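Local coordinates for putative phophotriesterase (PDB 3RHG), which is a putative two-zinc amidohydrolase of the phosphotriesterase family that probably hydrolyses ester bonds, at residues V270-E282 against F316-I329. Sequence-based numbering, arbitrary orientation.
Sequences VMDTVEAVATLIE and FLSLLAQRGIDKTI
R323 lies across helix 270-282 and joins two of its glutamates, E275 and E282. Its CB rests near V274 CG1. CG is anti to the backbone N (chi1 167°) and meets A278 CB at 3.5 Å. A bend at chi2 then lays the guanidinium flat over that methyl, with A278 CB 3.6 Å above the plane. CD passes E275 OE1. NE donates to E275 OE1 at 2.9 Å and NH2 to E275 OE2, a nearly straight side-on pair on the syn side of each oxygen, about 30° out of the carboxylate plane. The other edge faces E282 end-on. There NH1 reaches E282 OE2 at 2.8 Å and NH2 reaches E282 OE1 at 3.0 Å, both from above the carboxylate plane. A water bridges E282 OE2 and the carbonyl of G324, which ends helix 311-322 in a Schellman motif.

Beneath this network the contact is apolar. The F316 ring is a knob among V270, T273, V274 and V277, with CE1 3.5 Å from V274 CG2. L319 CD1 touches V270 CG1 at 3.6 Å. Past the Schellman turn, I325 CD1 packs on A278 CB, and I329 CD1 meets I281 CG2 at 3.6 Å. The axes of 270-282 and 316-322 cross at -60°. Helix 270-282 follows strand 249-252 of the (beta/alpha)8 barrel and packs between that strand, where T273 and V277 touch F252, and helices 311-322 and 327-333.

Two carboxylates around one guanidinium would leave the three residues with a net negative charge if both glutamates are ionised. Four of the five guanidinium N-H bonds are used here, which fixes its rotation and probably keeps both glutamates ionised.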
loop_
_atom_site.group_PDB
_atom_site.type_symbol
_atom_site.label_atom_id
_atom_site.label_comp_id
_atom_site.label_asym_id
_atom_site.label_seq_id
_atom_site.Cartn_x
_atom_site.Cartn_y
_atom_site.Cartn_z
ATOM N N VAL A 270 0.135 6.838 2.412
ATOM C CA VAL A 270 1.026 7.963 2.179
ATOM C C VAL A 270 0.235 9.204 1.778
ATOM O O VAL A 270 0.466 10.282 2.324
ATOM C CB VAL A 270 2.116 7.628 1.141
ATOM C CG1 VAL A 270 2.904 8.884 0.792
ATOM C CG2 VAL A 270 3.057 6.510 1.685
ATOM N N MET A 271 -0.688 9.071 0.821
ATOM C CA MET A 271 -1.464 10.237 0.393
ATOM C C MET A 271 -2.313 10.814 1.525
ATOM O O MET A 271 -2.497 12.027 1.589
ATOM C CB MET A 271 -2.340 9.929 -0.832
ATOM C CG MET A 271 -1.556 9.679 -2.115
ATOM S SD MET A 271 -0.321 10.938 -2.506
ATOM C CE MET A 271 -1.349 12.349 -2.864
ATOM N N ASP A 272 -2.831 9.963 2.417
ATOM C CA ASP A 272 -3.565 10.456 3.601
ATOM C C ASP A 272 -2.648 11.384 4.388
ATOM O O ASP A 272 -3.057 12.434 4.882
ATOM C CB ASP A 272 -3.956 9.314 4.572
ATOM C CG ASP A 272 -5.107 8.444 4.083
ATOM O OD1 ASP A 272 -5.966 8.916 3.296
ATOM O OD2 ASP A 272 -5.158 7.255 4.548
ATOM N N THR A 273 -1.412 10.949 4.579
ATOM C CA THR A 273 -0.479 11.700 5.438
ATOM C C THR A 273 0.044 12.950 4.719
ATOM O O THR A 273 0.277 13.977 5.350
ATOM C CB THR A 273 0.624 10.782 5.923
ATOM O OG1 THR A 273 0.003 9.800 6.767
ATOM C CG2 THR A 273 1.669 11.539 6.749
ATOM N N VAL A 274 0.196 12.871 3.394
ATOM C CA VAL A 274 0.511 14.071 2.608
ATOM C C VAL A 274 -0.533 15.155 2.899
ATOM O O VAL A 274 -0.188 16.293 3.189
ATOM C CB VAL A 274 0.553 13.767 1.094
ATOM C CG1 VAL A 274 0.646 15.052 0.268
ATOM C CG2 VAL A 274 1.738 12.838 0.774
ATOM N N GLU A 275 -1.811 14.787 2.863
ATOM C CA GLU A 275 -2.883 15.749 3.100
ATOM C C GLU A 275 -2.914 16.262 4.551
ATOM O O GLU A 275 -3.126 17.452 4.793
ATOM C CB GLU A 275 -4.244 15.149 2.727
ATOM C CG GLU A 275 -5.385 16.167 2.781
ATOM C CD GLU A 275 -5.153 17.394 1.879
ATOM O OE1 GLU A 275 -4.590 17.259 0.760
ATOM O OE2 GLU A 275 -5.546 18.508 2.293
ATOM N N ALA A 276 -2.698 15.372 5.516
ATOM C CA ALA A 276 -2.696 15.769 6.919
ATOM C C ALA A 276 -1.550 16.768 7.168
ATOM O O ALA A 276 -1.755 17.815 7.774
ATOM C CB ALA A 276 -2.531 14.548 7.828
ATOM N N VAL A 277 -0.341 16.422 6.719
ATOM C CA VAL A 277 0.827 17.277 6.937
ATOM C C VAL A 277 0.684 18.601 6.178
ATOM O O VAL A 277 0.952 19.677 6.727
ATOM C CB VAL A 277 2.146 16.541 6.571
ATOM C CG1 VAL A 277 3.337 17.511 6.491
ATOM C CG2 VAL A 277 2.389 15.373 7.555
ATOM N N ALA A 278 0.227 18.527 4.933
ATOM C CA ALA A 278 0.045 19.752 4.123
ATOM C C ALA A 278 -0.942 20.667 4.829
ATOM O O ALA A 278 -0.724 21.876 4.919
ATOM C CB ALA A 278 -0.463 19.419 2.710
ATOM N N THR A 279 -2.039 20.094 5.331
ATOM C CA THR A 279 -3.053 20.915 6.009
ATOM C C THR A 279 -2.521 21.584 7.293
ATOM O O THR A 279 -2.791 22.770 7.557
ATOM C CB THR A 279 -4.351 20.122 6.239
ATOM O OG1 THR A 279 -4.865 19.716 4.962
ATOM C CG2 THR A 279 -5.411 20.974 6.958
ATOM N N LEU A 280 -1.765 20.842 8.092
ATOM C CA LEU A 280 -1.158 21.424 9.271
ATOM C C LEU A 280 -0.213 22.566 8.902
ATOM O O LEU A 280 -0.173 23.575 9.590
ATOM C CB LEU A 280 -0.405 20.352 10.071
ATOM C CG LEU A 280 -1.295 19.329 10.801
ATOM C CD1 LEU A 280 -0.404 18.318 11.544
ATOM C CD2 LEU A 280 -2.266 20.003 11.779
ATOM N N ILE A 281 0.567 22.395 7.834
ATOM C CA ILE A 281 1.485 23.465 7.385
ATOM C C ILE A 281 0.671 24.687 6.999
ATOM O O ILE A 281 1.049 25.825 7.308
ATOM C CB ILE A 281 2.381 22.984 6.190
ATOM C CG1 ILE A 281 3.322 21.871 6.696
ATOM C CG2 ILE A 281 3.103 24.168 5.512
ATOM C CD1 ILE A 281 4.049 21.096 5.606
ATOM N N GLU A 282 -0.451 24.469 6.316
ATOM C CA GLU A 282 -1.270 25.601 5.874
ATOM C C GLU A 282 -1.944 26.302 7.054
ATOM O O GLU A 282 -2.257 27.497 6.985
ATOM C CB GLU A 282 -2.265 25.168 4.789
ATOM C CG GLU A 282 -1.535 24.829 3.490
ATOM C CD GLU A 282 -2.392 24.153 2.452
ATOM O OE1 GLU A 282 -3.455 23.591 2.802
ATOM O OE2 GLU A 282 -1.983 24.177 1.268
ATOM N N PHE A 316 8.076 11.405 -0.198
ATOM C CA PHE A 316 7.121 12.210 0.578
ATOM C C PHE A 316 7.311 13.729 0.341
ATOM O O PHE A 316 6.325 14.455 0.151
ATOM C CB PHE A 316 7.198 11.882 2.070
ATOM C CG PHE A 316 6.088 12.494 2.869
ATOM C CD1 PHE A 316 4.826 11.908 2.872
ATOM C CD2 PHE A 316 6.305 13.650 3.628
ATOM C CE1 PHE A 316 3.770 12.461 3.606
ATOM C CE2 PHE A 316 5.256 14.226 4.381
ATOM C CZ PHE A 316 3.976 13.603 4.378
ATOM N N LEU A 317 8.559 14.205 0.349
ATOM C CA LEU A 317 8.803 15.636 0.118
ATOM C C LEU A 317 8.370 16.063 -1.289
ATOM O O LEU A 317 7.907 17.198 -1.472
ATOM C CB LEU A 317 10.272 16.014 0.386
ATOM C CG LEU A 317 10.734 15.796 1.841
ATOM C CD1 LEU A 317 12.140 16.382 2.064
ATOM C CD2 LEU A 317 9.760 16.397 2.834
ATOM N N SER A 318 8.518 15.172 -2.280
ATOM C CA SER A 318 8.047 15.450 -3.658
ATOM C C SER A 318 6.533 15.536 -3.708
ATOM O O SER A 318 5.962 16.390 -4.405
ATOM C CB SER A 318 8.500 14.356 -4.637
ATOM O OG SER A 318 9.875 14.468 -4.893
ATOM N N LEU A 319 5.875 14.629 -2.989
ATOM C CA LEU A 319 4.433 14.664 -2.911
ATOM C C LEU A 319 3.925 15.958 -2.270
ATOM O O LEU A 319 2.915 16.510 -2.715
ATOM C CB LEU A 319 3.905 13.429 -2.169
ATOM C CG LEU A 319 4.102 12.093 -2.906
ATOM C CD1 LEU A 319 3.557 10.903 -2.059
ATOM C CD2 LEU A 319 3.476 12.131 -4.306
ATOM N N LEU A 320 4.608 16.440 -1.229
ATOM C CA LEU A 320 4.231 17.734 -0.633
ATOM C C LEU A 320 4.374 18.880 -1.618
ATOM O O LEU A 320 3.551 19.798 -1.627
ATOM C CB LEU A 320 5.044 18.040 0.632
ATOM C CG LEU A 320 4.785 17.197 1.872
ATOM C CD1 LEU A 320 5.808 17.567 2.987
ATOM C CD2 LEU A 320 3.327 17.379 2.343
ATOM N N ALA A 321 5.428 18.839 -2.428
ATOM C CA ALA A 321 5.651 19.866 -3.437
ATOM C C ALA A 321 4.510 19.875 -4.459
ATOM O O ALA A 321 4.001 20.936 -4.833
ATOM C CB ALA A 321 6.978 19.635 -4.114
ATOM N N GLN A 322 4.101 18.689 -4.908
ATOM C CA GLN A 322 2.996 18.572 -5.863
ATOM C C GLN A 322 1.694 19.083 -5.250
ATOM O O GLN A 322 0.839 19.660 -5.951
ATOM C CB GLN A 322 2.854 17.128 -6.353
ATOM C CG GLN A 322 1.751 16.925 -7.361
ATOM C CD GLN A 322 2.001 17.681 -8.673
ATOM O OE1 GLN A 322 3.150 17.892 -9.072
ATOM N NE2 GLN A 322 0.923 18.084 -9.345
ATOM N N ARG A 323 1.569 18.883 -3.938
ATOM C CA ARG A 323 0.412 19.326 -3.161
ATOM C C ARG A 323 0.458 20.849 -2.905
ATOM O O ARG A 323 -0.460 21.422 -2.300
ATOM C CB ARG A 323 0.324 18.502 -1.862
ATOM C CG ARG A 323 -0.635 19.009 -0.782
ATOM C CD ARG A 323 -2.080 19.154 -1.263
ATOM N NE ARG A 323 -2.940 19.504 -0.128
ATOM C CZ ARG A 323 -2.993 20.709 0.429
ATOM N NH1 ARG A 323 -2.273 21.714 -0.065
ATOM N NH2 ARG A 323 -3.788 20.927 1.464
ATOM N N GLY A 324 1.516 21.508 -3.374
ATOM C CA GLY A 324 1.561 22.986 -3.346
ATOM C C GLY A 324 2.217 23.623 -2.128
ATOM O O GLY A 324 2.113 24.840 -1.913
ATOM N N ILE A 325 2.896 22.817 -1.320
ATOM C CA ILE A 325 3.604 23.346 -0.152
ATOM C C ILE A 325 4.907 24.013 -0.586
ATOM O O ILE A 325 5.615 23.504 -1.474
ATOM C CB ILE A 325 3.895 22.229 0.868
ATOM C CG1 ILE A 325 2.578 21.586 1.331
ATOM C CG2 ILE A 325 4.671 22.761 2.063
ATOM C CD1 ILE A 325 1.615 22.542 2.022
ATOM N N ASP A 326 5.204 25.160 0.025
ATOM C CA ASP A 326 6.363 25.982 -0.340
ATOM C C ASP A 326 7.685 25.232 -0.130
ATOM O O ASP A 326 7.866 24.528 0.869
ATOM C CB ASP A 326 6.351 27.265 0.494
ATOM C CG ASP A 326 7.170 28.396 -0.136
ATOM O OD1 ASP A 326 8.330 28.171 -0.559
ATOM O OD2 ASP A 326 6.648 29.527 -0.188
ATOM N N LYS A 327 8.601 25.382 -1.053
ATOM C CA LYS A 327 9.879 24.756 -0.968
ATOM C C LYS A 327 10.620 25.139 0.296
ATOM O O LYS A 327 11.323 24.355 0.837
ATOM C CB LYS A 327 10.710 25.094 -2.200
ATOM C CG LYS A 327 12.177 24.849 -2.043
ATOM C CD LYS A 327 12.906 24.917 -3.362
ATOM C CE LYS A 327 14.392 24.896 -3.175
ATOM N NZ LYS A 327 14.883 23.537 -2.962
ATOM N N THR A 328 10.464 26.363 0.750
ATOM C CA THR A 328 11.174 26.818 1.942
ATOM C C THR A 328 10.782 25.997 3.163
ATOM O O THR A 328 11.621 25.707 4.022
ATOM C CB THR A 328 10.969 28.328 2.214
ATOM O OG1 THR A 328 9.572 28.618 2.341
ATOM C CG2 THR A 328 11.527 29.144 1.073
ATOM N N ILE A 329 9.516 25.595 3.222
ATOM C CA ILE A 329 9.030 24.802 4.343
ATOM C C ILE A 329 9.468 23.361 4.146
ATOM O O ILE A 329 9.939 22.711 5.084
ATOM C CB ILE A 329 7.484 24.900 4.494
ATOM C CG1 ILE A 329 7.083 26.354 4.809
ATOM C CG2 ILE A 329 6.991 23.938 5.574
ATOM C CD1 ILE A 329 5.569 26.657 4.756
HETATM O O HOH W 1 0.435 25.770 0.465
#